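Local coordinates for uncharacterized protein (Nostoc punctiforme, PDB 2QDR), which is of unknown function but has a double-stranded beta-helix (cupin) fold and has been classed as a putative dioxygenase, at residues G218-A223 with V283-D288. Sequence-based numbering, arbitrary orientation.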
loop_
_atom_site.group_PDB
_atom_site.type_symbol
_atom_site.label_atom_id
_atom_site.label_comp_id
_atom_site.label_asym_id
_atom_site.label_seq_id
_atom_site.Cartn_x
_atom_site.Cartn_y
_atom_site.Cartn_z
ATOM N N GLY A 218 10.496 -25.874 -0.521
ATOM C CA GLY A 218 11.572 -25.353 0.311
ATOM C C GLY A 218 11.612 -25.727 1.769
ATOM O O GLY A 218 10.937 -26.649 2.209
ATOM N N VAL A 219 12.445 -24.987 2.493
ATOM C CA VAL A 219 12.667 -25.152 3.902
ATOM C C VAL A 219 12.414 -23.827 4.565
ATOM O O VAL A 219 12.833 -22.787 4.037
ATOM C CB VAL A 219 14.133 -25.471 4.189
ATOM C CG1 VAL A 219 14.313 -25.922 5.645
ATOM C CG2 VAL A 219 14.622 -26.530 3.246
ATOM N N TRP A 220 11.761 -23.852 5.721
ATOM C CA TRP A 220 11.498 -22.626 6.477
ATOM C C TRP A 220 11.129 -22.911 7.916
ATOM O O TRP A 220 10.806 -24.040 8.262
ATOM C CB TRP A 220 10.363 -21.803 5.852
ATOM C CG TRP A 220 9.030 -22.484 5.836
ATOM C CD1 TRP A 220 8.142 -22.596 6.876
ATOM C CD2 TRP A 220 8.405 -23.094 4.712
ATOM N NE1 TRP A 220 7.021 -23.275 6.472
ATOM C CE2 TRP A 220 7.154 -23.592 5.146
ATOM C CE3 TRP A 220 8.778 -23.271 3.378
ATOM C CZ2 TRP A 220 6.272 -24.252 4.290
ATOM C CZ3 TRP A 220 7.904 -23.935 2.530
ATOM C CH2 TRP A 220 6.660 -24.413 2.992
ATOM N N LEU A 221 11.196 -21.865 8.729
ATOM C CA LEU A 221 10.799 -21.893 10.125
ATOM C C LEU A 221 9.442 -21.243 10.155
ATOM O O LEU A 221 9.251 -20.223 9.486
ATOM C CB LEU A 221 11.774 -21.155 11.044
ATOM C CG LEU A 221 12.934 -21.962 11.635
ATOM C CD1 LEU A 221 13.572 -22.914 10.637
ATOM C CD2 LEU A 221 13.961 -21.012 12.221
ATOM N N LEU A 222 8.506 -21.853 10.890
ATOM C CA LEU A 222 7.138 -21.356 11.046
ATOM C C LEU A 222 6.920 -20.971 12.499
ATOM O O LEU A 222 7.128 -21.790 13.394
ATOM C CB LEU A 222 6.109 -22.421 10.662
ATOM C CG LEU A 222 4.612 -22.054 10.737
ATOM C CD1 LEU A 222 4.257 -20.994 9.729
ATOM C CD2 LEU A 222 3.739 -23.289 10.519
ATOM N N ALA A 223 6.498 -19.732 12.725
ATOM C CA ALA A 223 6.217 -19.234 14.057
ATOM C C ALA A 223 4.717 -19.107 14.130
ATOM O O ALA A 223 4.141 -18.300 13.385
ATOM C CB ALA A 223 6.869 -17.898 14.305
ATOM N N VAL A 283 10.103 -26.671 9.170
ATOM C CA VAL A 283 9.244 -27.310 8.174
ATOM C C VAL A 283 9.951 -27.427 6.843
ATOM O O VAL A 283 10.744 -26.555 6.488
ATOM C CB VAL A 283 7.949 -26.501 7.960
ATOM C CG1 VAL A 283 6.981 -27.245 7.024
ATOM C CG2 VAL A 283 7.283 -26.222 9.290
ATOM N N ARG A 284 9.633 -28.483 6.101
ATOM C CA ARG A 284 10.221 -28.715 4.800
ATOM C C ARG A 284 9.116 -29.286 3.879
ATOM O O ARG A 284 8.492 -30.284 4.218
ATOM C CB ARG A 284 11.448 -29.601 5.001
ATOM C CG ARG A 284 12.355 -29.657 3.836
ATOM C CD ARG A 284 13.790 -30.012 4.207
ATOM N NE ARG A 284 14.012 -31.386 4.647
ATOM C CZ ARG A 284 14.488 -32.387 3.902
ATOM N NH1 ARG A 284 14.816 -32.231 2.624
ATOM N NH2 ARG A 284 14.660 -33.580 4.447
ATOM N N VAL A 285 8.855 -28.613 2.748
ATOM C CA VAL A 285 7.789 -28.963 1.778
ATOM C C VAL A 285 8.320 -29.003 0.351
ATOM O O VAL A 285 9.006 -28.075 -0.053
ATOM C CB VAL A 285 6.617 -27.929 1.879
ATOM C CG1 VAL A 285 5.526 -28.187 0.851
ATOM C CG2 VAL A 285 6.008 -27.937 3.263
ATOM N N ASP A 286 7.947 -30.027 -0.427
ATOM C CA ASP A 286 8.455 -30.202 -1.818
ATOM C C ASP A 286 7.537 -29.670 -2.937
ATOM O O ASP A 286 7.584 -30.167 -4.065
ATOM C CB ASP A 286 8.822 -31.686 -2.082
ATOM C CG ASP A 286 7.606 -32.623 -2.240
ATOM O OD1 ASP A 286 6.454 -32.261 -1.919
ATOM O OD2 ASP A 286 7.829 -33.761 -2.714
ATOM N N ARG A 287 6.736 -28.648 -2.643
ATOM C CA ARG A 287 5.831 -28.069 -3.637
ATOM C C ARG A 287 5.572 -26.607 -3.337
ATOM O O ARG A 287 5.589 -26.207 -2.182
ATOM C CB ARG A 287 4.498 -28.828 -3.665
ATOM C CG ARG A 287 3.525 -28.295 -4.709
ATOM C CD ARG A 287 2.317 -29.145 -4.897
ATOM N NE ARG A 287 1.570 -28.664 -6.052
ATOM C CZ ARG A 287 0.566 -29.298 -6.662
ATOM N NH1 ARG A 287 0.148 -30.498 -6.270
ATOM N NH2 ARG A 287 -0.008 -28.725 -7.718
ATOM N N ASP A 288 5.335 -25.824 -4.390
ATOM C CA ASP A 288 5.035 -24.409 -4.276
ATOM C C ASP A 288 3.585 -24.275 -3.847
ATOM O O ASP A 288 2.677 -24.591 -4.630
ATOM C CB ASP A 288 5.258 -23.717 -5.623
ATOM C CG ASP A 288 5.002 -22.210 -5.585
ATOM O OD1 ASP A 288 4.792 -21.615 -4.505
ATOM O OD2 ASP A 288 5.016 -21.600 -6.668
#
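Val283 O accepts the N-H of Trp220 at 3.0 Å over a nearly straight path (170° at the hydrogen) and also meets Val219 CA in a CA-H...O contact. The reciprocal bond, Val283 N to Trp220 O, measures 2.9 Å, so the two residues form a hydrogen-bonded antiparallel pair. Two residues along, Gly218 and Val285 form the second such pair, with Gly218 N 2.7 Å from Val285 O. Between them Val219 and Arg284 make the non-hydrogen-bonded pair, consistent with their shorter CA-CA separation of 4.4 Å.

On the face carrying Trp220, Val283 and Val285, the indole reaches across to the partner strand. A chi1 of 63° holds Trp220 CG over its own backbone, and from there the ring system extends toward both valines, oblique to each. Val283 CB packs off-centre on the five-membered ring, displaced toward NE1, 4.1 Å from the centroid and 29° off the normal, in a CH-pi contact. The six-membered ring runs on to Val285, where Trp220 CH2 comes within 3.6 Å of Val285 CG2. Lys207 adds a cation-pi contact to the indole, and the ring of Trp209 meets it at an incline.

The other face bears Val219 and Arg284, whose side chains run together in one direction, Val219 CG2 against the Arg284 CD methylene at 3.7 Å. The guanidinium continues beyond this apolar contact to salt bridges with Glu241 and Glu114, which would be expected to balance its charge in this buried setting.

Strand 279-285 is flanked by 218-224 and 240-245, while 218-224 also pairs with 205-212. The reciprocal bonds establish the antiparallel pairing, and the strand axes agree with it; the pair belongs to one of the antiparallel sheets of this protein's double-stranded beta-helix, the cupin fold.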